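Local coordinates for hypothetical protein AF1432 (PDB 1YNB), which probably hydrolyses 2'-deoxyribonucleoside 5'-phosphates to the deoxynucleoside and phosphate, as a metal-dependent HD-domain enzyme, at residues Lys86-Arg89 / Arg90-Cys94. Sequence-based numbering, arbitrary orientation.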
ATOM      1  N   LYS A  86      19.518 -16.370  -4.535  1.00 41.13           N
ATOM      2  CA  LYS A  86      20.236 -17.622  -4.254  1.00 42.09           C
ATOM      3  C   LYS A  86      20.941 -18.264  -5.454  1.00 41.51           C
ATOM      4  O   LYS A  86      22.129 -18.597  -5.381  1.00 40.93           O
ATOM      5  CB  LYS A  86      19.266 -18.641  -3.653  1.00 44.37           C
ATOM      6  CG  LYS A  86      18.172 -18.010  -2.788  1.00 48.53           C
ATOM      7  CD  LYS A  86      17.203 -17.139  -3.622  1.00 49.77           C
ATOM      8  CE  LYS A  86      16.526 -16.085  -2.749  1.00 51.41           C
ATOM      9  NZ  LYS A  86      15.709 -15.104  -3.519  1.00 51.57           N
ATOM     10  N   ILE A  87      20.210 -18.466  -6.547  1.00 40.32           N
ATOM     11  CA  ILE A  87      20.805 -19.079  -7.724  1.00 39.91           C
ATOM     12  C   ILE A  87      21.971 -18.245  -8.220  1.00 40.33           C
ATOM     13  O   ILE A  87      23.053 -18.775  -8.506  1.00 39.03           O
ATOM     14  CB  ILE A  87      19.784 -19.218  -8.872  1.00 40.66           C
ATOM     15  CG1 ILE A  87      18.581 -20.044  -8.404  1.00 40.84           C
ATOM     16  CG2 ILE A  87      20.445 -19.868 -10.079  1.00 40.93           C
ATOM     17  CD1 ILE A  87      17.475 -20.172  -9.448  1.00 40.83           C
ATOM     18  N   ALA A  88      21.756 -16.932  -8.297  1.00 40.41           N
ATOM     19  CA  ALA A  88      22.783 -16.016  -8.789  1.00 40.53           C
ATOM     20  C   ALA A  88      24.054 -16.025  -7.952  1.00 41.27           C
ATOM     21  O   ALA A  88      25.164 -15.947  -8.488  1.00 39.63           O
ATOM     22  CB  ALA A  88      22.232 -14.588  -8.864  1.00 39.84           C
ATOM     23  N   ARG A  89      23.888 -16.104  -6.640  1.00 42.96           N
ATOM     24  CA  ARG A  89      25.039 -16.088  -5.751  1.00 45.51           C
ATOM     25  C   ARG A  89      25.978 -17.267  -5.959  1.00 46.65           C
ATOM     26  O   ARG A  89      27.084 -17.285  -5.427  1.00 46.81           O
ATOM     27  CB  ARG A  89      24.580 -15.996  -4.293  1.00 46.18           C
ATOM     28  CG  ARG A  89      23.988 -14.625  -3.937  1.00 47.36           C
ATOM     29  CD  ARG A  89      23.936 -14.420  -2.433  1.00 48.21           C
ATOM     30  NE  ARG A  89      23.175 -15.477  -1.778  1.00 49.45           N
ATOM     31  CZ  ARG A  89      21.845 -15.539  -1.753  1.00 50.56           C
ATOM     32  NH1 ARG A  89      21.119 -14.591  -2.339  1.00 50.92           N
ATOM     33  NH2 ARG A  89      21.238 -16.567  -1.164  1.00 50.56           N
ATOM     34  N   ARG A  90      25.543 -18.240  -6.753  1.00 47.84           N
ATOM     35  CA  ARG A  90      26.378 -19.401  -7.055  1.00 49.17           C
ATOM     36  C   ARG A  90      27.451 -18.982  -8.048  1.00 48.79           C
ATOM     37  O   ARG A  90      28.580 -19.494  -8.007  1.00 48.80           O
ATOM     38  CB  ARG A  90      25.542 -20.529  -7.663  1.00 51.03           C
ATOM     39  CG  ARG A  90      24.636 -21.217  -6.662  1.00 54.95           C
ATOM     40  CD  ARG A  90      23.624 -22.127  -7.358  1.00 58.64           C
ATOM     41  NE  ARG A  90      22.804 -22.870  -6.404  1.00 60.82           N
ATOM     42  CZ  ARG A  90      21.760 -23.623  -6.740  1.00 62.59           C
ATOM     43  NH1 ARG A  90      21.394 -23.736  -8.017  1.00 62.98           N
ATOM     44  NH2 ARG A  90      21.087 -24.275  -5.799  1.00 63.15           N
ATOM     45  N   TYR A  91      27.098 -18.039  -8.926  1.00 47.21           N
ATOM     46  CA  TYR A  91      28.012 -17.546  -9.949  1.00 46.28           C
ATOM     47  C   TYR A  91      28.383 -16.080  -9.777  1.00 46.78           C
ATOM     48  O   TYR A  91      29.280 -15.594 -10.456  1.00 46.51           O
ATOM     49  CB  TYR A  91      27.402 -17.709 -11.347  1.00 44.96           C
ATOM     50  CG  TYR A  91      26.739 -19.044 -11.597  1.00 43.96           C
ATOM     51  CD1 TYR A  91      25.373 -19.228 -11.354  1.00 43.68           C
ATOM     52  CD2 TYR A  91      27.469 -20.118 -12.090  1.00 43.42           C
ATOM     53  CE1 TYR A  91      24.752 -20.459 -11.603  1.00 43.45           C
ATOM     54  CE2 TYR A  91      26.863 -21.346 -12.345  1.00 42.75           C
ATOM     55  CZ  TYR A  91      25.509 -21.510 -12.104  1.00 43.61           C
ATOM     56  OH  TYR A  91      24.917 -22.712 -12.401  1.00 42.79           O
ATOM     57  N   VAL A  92      27.699 -15.371  -8.883  1.00 47.16           N
ATOM     58  CA  VAL A  92      27.972 -13.944  -8.716  1.00 47.82           C
ATOM     59  C   VAL A  92      28.591 -13.535  -7.388  1.00 48.14           C
ATOM     60  O   VAL A  92      28.063 -13.848  -6.322  1.00 48.72           O
ATOM     61  CB  VAL A  92      26.679 -13.107  -8.933  1.00 47.43           C
ATOM     62  CG1 VAL A  92      26.992 -11.613  -8.832  1.00 48.24           C
ATOM     63  CG2 VAL A  92      26.080 -13.429 -10.303  1.00 46.45           C
ATOM     64  N   SER A  93      29.710 -12.822  -7.466  1.00 48.27           N
ATOM     65  CA  SER A  93      30.381 -12.340  -6.264  1.00 49.13           C
ATOM     66  C   SER A  93      30.293 -10.819  -6.270  1.00 48.65           C
ATOM     67  O   SER A  93      30.599 -10.157  -7.269  1.00 47.83           O
ATOM     68  CB  SER A  93      31.845 -12.781  -6.235  1.00 49.27           C
ATOM     69  OG  SER A  93      32.591 -12.067  -7.200  1.00 51.68           O
ATOM     70  N   CYS A  94      29.890 -10.280  -5.131  1.00 49.10           N
ATOM     71  CA  CYS A  94      29.705  -8.850  -4.983  1.00 49.16           C
ATOM     72  C   CYS A  94      30.523  -8.203  -3.868  1.00 49.08           C
ATOM     73  O   CYS A  94      30.630  -8.736  -2.763  1.00 49.56           O
ATOM     74  CB  CYS A  94      28.217  -8.587  -4.757  1.00 49.46           C
ATOM     75  SG  CYS A  94      27.850  -7.010  -4.042  1.00 50.66           S
TER
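The carbonyl oxygen of Ala88 takes two backbone N-H groups, Val92 N at 2.6 Å and Tyr91 N at 2.9 Å. Together with the bond from Arg90 N to Ile87 O, 3.1 Å, they tie up a short turn with helical backbone angles in the surface loop between helices 78-81 and 96-103 of the HD domain. The bonds from Arg90 N to Ile87 O and from Tyr91 N to Ala88 O span three residues; the one from Val92 N to Ala88 O spans four. Val92 N lies nearly in line with the C=O bond of Ala88 (C=O...N angle 161°), but the short bond is bent at its hydrogen (133°). Tyr91 N comes in from above the carbonyl plane. From Val92 on the backbone is extended and leads to helix 96-103.

Side-chain carbons crowd the same two oxygens: Arg90 and Tyr91 meet Ile87 O, and Val92 meets Ala88 O. Arg90 runs extended from CG to NE, and its CB and CG pass 3.2 and 3.4 Å from Ile87 O. Tyr91 brings ring atom CD1 to 3.7 Å from Ile87 O, meeting it obliquely. In Val92, CG1 is anti to N (chi1 -177°). Its CG2 touches Ala88 CB at 4.3 Å and reaches Ala88 O at 3.2 Å.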